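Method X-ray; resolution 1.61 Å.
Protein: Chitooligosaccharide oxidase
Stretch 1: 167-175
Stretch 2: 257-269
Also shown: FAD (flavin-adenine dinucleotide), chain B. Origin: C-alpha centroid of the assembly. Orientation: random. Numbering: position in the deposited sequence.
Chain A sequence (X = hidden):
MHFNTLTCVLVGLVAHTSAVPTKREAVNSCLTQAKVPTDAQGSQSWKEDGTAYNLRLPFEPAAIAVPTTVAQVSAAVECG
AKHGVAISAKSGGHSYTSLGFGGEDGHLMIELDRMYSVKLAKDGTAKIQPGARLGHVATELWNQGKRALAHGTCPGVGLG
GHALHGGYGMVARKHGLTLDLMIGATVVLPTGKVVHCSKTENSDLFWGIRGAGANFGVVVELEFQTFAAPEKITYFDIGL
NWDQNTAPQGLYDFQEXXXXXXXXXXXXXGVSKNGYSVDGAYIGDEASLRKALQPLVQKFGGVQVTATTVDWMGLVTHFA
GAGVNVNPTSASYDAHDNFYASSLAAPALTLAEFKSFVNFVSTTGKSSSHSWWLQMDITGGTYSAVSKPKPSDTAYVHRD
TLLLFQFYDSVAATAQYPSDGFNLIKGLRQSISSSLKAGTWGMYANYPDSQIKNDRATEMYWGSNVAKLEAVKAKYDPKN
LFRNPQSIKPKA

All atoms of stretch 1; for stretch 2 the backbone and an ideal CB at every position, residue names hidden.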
# COMPACT_ATOMS: atom_id res chain seq x y z
N GLY A 167 2.29 -2.63 3.22
CA GLY A 167 2.92 -1.34 3.58
C GLY A 167 4.41 -1.37 3.36
O GLY A 167 5.15 -1.77 4.26
N TYR A 168 4.84 -0.99 2.17
CA TYR A 168 6.24 -1.15 1.73
C TYR A 168 6.90 0.23 1.71
O TYR A 168 6.40 1.14 1.03
CB TYR A 168 6.30 -1.80 0.35
CG TYR A 168 7.70 -1.88 -0.18
CD1 TYR A 168 8.54 -2.95 0.12
CD2 TYR A 168 8.16 -0.90 -1.04
CE1 TYR A 168 9.85 -2.99 -0.38
CE2 TYR A 168 9.46 -0.93 -1.54
CZ TYR A 168 10.30 -1.98 -1.21
OH TYR A 168 11.56 -1.94 -1.80
N GLY A 169 8.04 0.40 2.38
CA GLY A 169 8.77 1.68 2.30
C GLY A 169 10.26 1.50 2.41
O GLY A 169 10.77 0.39 2.21
N MET A 170 10.92 2.60 2.75
CA MET A 170 12.38 2.72 2.61
C MET A 170 13.17 1.96 3.69
O MET A 170 14.40 2.01 3.59
CB MET A 170 12.75 4.21 2.66
CG MET A 170 12.17 4.95 1.46
SD MET A 170 13.06 4.37 0.01
CE MET A 170 11.86 4.78 -1.26
N VAL A 171 12.54 1.35 4.69
CA VAL A 171 13.27 0.43 5.58
C VAL A 171 12.64 -0.96 5.58
O VAL A 171 12.83 -1.68 6.57
CB VAL A 171 13.43 0.99 7.01
CG1 VAL A 171 14.32 2.23 6.98
CG2 VAL A 171 12.11 1.25 7.71
N ALA A 172 11.89 -1.32 4.53
CA ALA A 172 11.18 -2.61 4.48
C ALA A 172 12.17 -3.78 4.66
O ALA A 172 11.82 -4.77 5.30
CB ALA A 172 10.44 -2.72 3.17
N ARG A 173 13.32 -3.74 4.01
CA ARG A 173 14.18 -4.94 4.01
C ARG A 173 14.76 -5.11 5.41
O ARG A 173 15.09 -6.25 5.75
CB ARG A 173 15.26 -4.88 2.94
CG ARG A 173 14.66 -4.90 1.54
CD ARG A 173 15.68 -5.00 0.44
NE ARG A 173 16.33 -6.31 0.36
CZ ARG A 173 17.52 -6.61 0.84
NH1 ARG A 173 18.23 -5.70 1.49
NH2 ARG A 173 17.99 -7.82 0.64
N LYS A 174 14.83 -4.05 6.22
CA LYS A 174 15.32 -4.24 7.62
C LYS A 174 14.19 -4.59 8.58
O LYS A 174 14.40 -5.43 9.48
CB LYS A 174 16.04 -2.98 8.08
CG LYS A 174 16.64 -3.08 9.48
CD LYS A 174 17.81 -4.05 9.54
CE LYS A 174 18.32 -4.19 10.96
NZ LYS A 174 19.59 -4.94 10.96
N HIS A 175 13.03 -3.97 8.44
CA HIS A 175 11.97 -4.03 9.49
C HIS A 175 10.68 -4.68 8.98
O HIS A 175 9.81 -4.96 9.79
CB HIS A 175 11.70 -2.65 10.08
CG HIS A 175 12.85 -2.12 10.88
ND1 HIS A 175 13.23 -2.71 12.08
CD2 HIS A 175 13.71 -1.11 10.65
CE1 HIS A 175 14.29 -2.02 12.56
NE2 HIS A 175 14.62 -1.07 11.68
N UNK A 257 22.57 -7.91 -7.27
CA UNK A 257 23.11 -7.19 -6.09
C UNK A 257 22.08 -7.26 -4.97
O UNK A 257 22.40 -7.51 -3.82
CB UNK A 257 23.44 -5.73 -6.42
N UNK A 258 20.81 -7.03 -5.30
CA UNK A 258 19.73 -7.02 -4.31
C UNK A 258 19.61 -8.34 -3.58
O UNK A 258 19.31 -8.30 -2.37
CB UNK A 258 18.40 -6.69 -4.98
N UNK A 259 19.82 -9.46 -4.26
CA UNK A 259 19.69 -10.79 -3.62
C UNK A 259 20.61 -10.90 -2.41
O UNK A 259 20.22 -11.48 -1.39
CB UNK A 259 20.01 -11.90 -4.62
N UNK A 260 21.84 -10.39 -2.52
CA UNK A 260 22.80 -10.61 -1.44
C UNK A 260 22.99 -9.41 -0.52
O UNK A 260 23.71 -9.54 0.49
CB UNK A 260 24.15 -11.00 -2.04
N UNK A 261 22.38 -8.27 -0.80
CA UNK A 261 22.78 -7.03 -0.12
C UNK A 261 22.23 -7.04 1.31
O UNK A 261 21.19 -7.61 1.65
CB UNK A 261 22.28 -5.80 -0.88
N UNK A 262 22.92 -6.34 2.24
CA UNK A 262 22.47 -6.30 3.63
C UNK A 262 21.07 -5.71 3.80
O UNK A 262 20.64 -4.89 2.96
CB UNK A 262 23.46 -5.49 4.47
N UNK A 263 20.44 -6.09 4.90
CA UNK A 263 19.07 -5.67 5.28
C UNK A 263 18.99 -4.14 5.40
O UNK A 263 17.90 -3.60 5.23
CB UNK A 263 18.65 -6.32 6.60
N UNK A 264 20.09 -3.47 5.76
CA UNK A 264 20.11 -1.99 5.93
C UNK A 264 19.81 -1.24 4.63
O UNK A 264 19.60 -0.02 4.74
CB UNK A 264 21.47 -1.54 6.46
N UNK A 265 19.86 -1.90 3.45
CA UNK A 265 19.55 -1.21 2.17
C UNK A 265 18.14 -1.61 1.71
O UNK A 265 17.86 -2.77 1.66
CB UNK A 265 20.58 -1.56 1.09
N UNK A 266 17.30 -0.64 1.38
CA UNK A 266 16.07 -0.82 0.60
C UNK A 266 16.19 0.10 -0.60
O UNK A 266 16.56 1.26 -0.41
CB UNK A 266 14.81 -0.52 1.42
N UNK A 267 16.00 -0.41 -1.81
CA UNK A 267 16.15 0.47 -2.97
C UNK A 267 15.31 -0.01 -4.13
O UNK A 267 14.77 -1.16 -4.10
CB UNK A 267 17.62 0.56 -3.39
N UNK A 268 15.19 0.89 -5.08
CA UNK A 268 14.31 0.68 -6.24
C UNK A 268 14.92 1.32 -7.50
O UNK A 268 15.69 2.28 -7.40
CB UNK A 268 12.92 1.26 -5.97
N UNK A 269 14.46 0.83 -8.64
CA UNK A 269 14.81 1.35 -9.94
C UNK A 269 13.59 2.09 -10.49
O UNK A 269 12.51 1.45 -10.60
CB UNK A 269 15.26 0.23 -10.88
PA FAD B . -8.45 3.77 1.67
O1A FAD B . -8.89 4.07 0.30
O2A FAD B . -9.05 4.49 2.81
O5B FAD B . -8.57 2.21 1.97
C5B FAD B . -7.86 1.23 1.22
C4B FAD B . -8.53 -0.12 1.40
O4B FAD B . -8.44 -0.52 2.79
C3B FAD B . -10.04 -0.21 1.08
O3B FAD B . -10.40 -1.55 0.70
C2B FAD B . -10.67 0.12 2.42
O2B FAD B . -12.04 -0.30 2.55
C1B FAD B . -9.74 -0.59 3.36
N9A FAD B . -9.69 -0.04 4.70
C8A FAD B . -9.17 1.18 5.05
N7A FAD B . -9.26 1.42 6.35
C5A FAD B . -9.88 0.29 6.87
C6A FAD B . -10.26 -0.06 8.17
N6A FAD B . -10.01 0.73 9.22
N1A FAD B . -10.89 -1.25 8.37
C2A FAD B . -11.14 -2.00 7.27
N3A FAD B . -10.80 -1.78 6.00
C4A FAD B . -10.17 -0.60 5.85
N1 FAD B . 1.89 1.93 -0.75
C2 FAD B . 3.02 1.40 -0.28
O2 FAD B . 3.06 0.18 0.13
N3 FAD B . 4.15 2.17 -0.19
C4 FAD B . 4.20 3.50 -0.58
O4 FAD B . 5.25 4.15 -0.46
C4X FAD B . 3.01 4.09 -1.07
N5 FAD B . 3.00 5.38 -1.39
C5X FAD B . 1.80 5.96 -1.74
C6 FAD B . 1.74 7.35 -2.02
C7 FAD B . 0.56 7.95 -2.39
C7M FAD B . 0.51 9.44 -2.71
C8 FAD B . -0.67 7.17 -2.43
C8M FAD B . -2.03 7.78 -2.70
C9 FAD B . -0.59 5.78 -2.19
C9A FAD B . 0.62 5.17 -1.85
N10 FAD B . 0.68 3.79 -1.57
C10 FAD B . 1.87 3.20 -1.13
C1' FAD B . -0.50 2.93 -1.70
C2' FAD B . -1.24 2.79 -0.37
O2' FAD B . -0.55 1.90 0.51
C3' FAD B . -2.63 2.27 -0.67
O3' FAD B . -3.25 3.25 -1.52
C4' FAD B . -3.40 2.07 0.64
O4' FAD B . -4.41 1.05 0.50
C5' FAD B . -4.04 3.37 1.04
O5' FAD B . -4.61 3.28 2.36
P FAD B . -5.71 4.36 2.75
O1P FAD B . -6.15 4.09 4.14
O2P FAD B . -5.27 5.74 2.42
O3P FAD B . -6.86 4.03 1.65

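Position 257 lies in a helix, its ideal CB more than 5.5 Å from every atom of stretch 1. Nothing visible selects a residue, and it is Phe 257. Position 258 is also helical and its CB would point sideways, again without a neighbor from stretch 1, so many residues would serve. The residue is Gly 258; its carbonyl O lies 3.3 Å from Arg 173 NH2 but makes no hydrogen bond with it. At 259 and 260 the CA-to-CB bonds point away. Nothing of stretch 1 limits 259, and many residues would do; it is Lys 259. At 260 there is room for a CB, and the phi/psi of -102/-5 does not demand glycine, yet the residue is Gly 260.

At 261 the backbone is extended and the ideal CB stands 4.7 Å from Arg 173 NH1. The flat guanidinium offers a face that a long, flexible, uncharged chain could cover; methionine or glutamine would be plausible. It is Met 261, whose CE lies over one face of the guanidinium. The backbone O of Met 261 accepts a weak hydrogen bond from Arg 173 NH2 (3.4 Å), and a water accepting from that same NH2 donates to the O of Met 261 and of Lys 259, so the link is made twice.

Position 262 points away, and its phi of -60 at the start of a type I turn allows proline among many others. Pro 262 fits, and its O accepts from Arg 173 NH1 at 2.9 Å, a bond that needs only the backbone.

At 263 the ideal CB is already 3.7 Å from Arg 173 O and 3.8 Å from Lys 174 CD. The CA of 263 is 4.6 Å from Lys 174 CA. A small residue such as alanine or serine suits so close an approach; Ala 263 packs its methyl against the lysine chain.

The CB of 264 points away, but Lys 174 extends its ammonium nearby, so an acidic chain able to bend back would be rewarded. Glu 264 does so with chi1 m and chi2 p, and its OE2 forms a salt bridge with Lys 174 NZ at 2.8 Å.

Position 265 begins a strand. Its angles of -103/130 favor beta-branched residues, though the sideways CB leaves other types possible. It is Ile 265, whose O takes a hydrogen bond from Arg 173 NH1 (3.0 Å).

Position 266 points toward stretch 1, its ideal CB 3.4 Å from Met 170 O and near the first turn of the helix. A small residue with an acceptor, serine or threonine, is favored. Thr 266 accepts at OG1 from Arg 173 N (3.0 Å, 162°), while its CG2 touches Tyr 168 OH at 3.3 Å.

Position 267 points away, leaving the choice open; it is Met 267. Position 268 points toward stretch 1 again, with room for a longer chain, polar or apolar: Gln 268 brings NE2 to 3.5 Å from Met 170 CE. Position 269 is out of reach, and is Met 269.

Stretch 2 257-269: FGKGMPAEITMQM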
# COMPACT_ATOMS: atom_id res chain seq x y z
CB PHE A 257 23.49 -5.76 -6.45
CG PHE A 257 24.01 -4.95 -5.29
CD1 PHE A 257 25.36 -4.99 -4.95
CD2 PHE A 257 23.17 -4.15 -4.57
CE1 PHE A 257 25.83 -4.25 -3.88
CE2 PHE A 257 23.64 -3.39 -3.51
CZ PHE A 257 24.98 -3.42 -3.17
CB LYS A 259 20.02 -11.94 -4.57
CG LYS A 259 19.08 -12.12 -5.74
CD LYS A 259 19.48 -13.39 -6.48
CE LYS A 259 18.49 -13.85 -7.53
NZ LYS A 259 19.14 -14.74 -8.52
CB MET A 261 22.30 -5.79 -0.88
CG MET A 261 20.82 -5.54 -0.72
SD MET A 261 20.38 -4.24 -1.97
CE MET A 261 18.60 -4.13 -1.72
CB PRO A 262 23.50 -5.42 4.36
CG PRO A 262 24.72 -5.45 3.44
CD PRO A 262 24.16 -5.58 2.03
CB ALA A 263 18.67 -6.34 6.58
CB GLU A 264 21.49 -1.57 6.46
CG GLU A 264 21.66 -1.89 7.93
CD GLU A 264 21.88 -3.36 8.27
OE1 GLU A 264 22.35 -4.13 7.39
OE2 GLU A 264 21.55 -3.73 9.42
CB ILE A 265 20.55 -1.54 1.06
CG1 ILE A 265 22.00 -1.24 1.42
CG2 ILE A 265 20.12 -0.85 -0.21
CD1 ILE A 265 22.95 -1.72 0.41
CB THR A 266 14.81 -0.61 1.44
OG1 THR A 266 14.74 -1.51 2.56
CG2 THR A 266 13.56 -0.79 0.59
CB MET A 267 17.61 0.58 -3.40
CG MET A 267 18.22 -0.66 -3.91
SD MET A 267 20.00 -0.22 -4.27
CE MET A 267 19.81 1.42 -4.95
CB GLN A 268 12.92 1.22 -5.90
CG GLN A 268 12.94 2.71 -5.66
CD GLN A 268 11.61 3.25 -5.18
OE1 GLN A 268 10.59 2.56 -5.13
NE2 GLN A 268 11.66 4.50 -4.72
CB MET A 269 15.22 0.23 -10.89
CG MET A 269 15.62 0.75 -12.25
SD MET A 269 17.23 1.54 -12.33
CE MET A 269 18.32 0.20 -11.86
O HOH W 1 20.03 -9.99 1.00
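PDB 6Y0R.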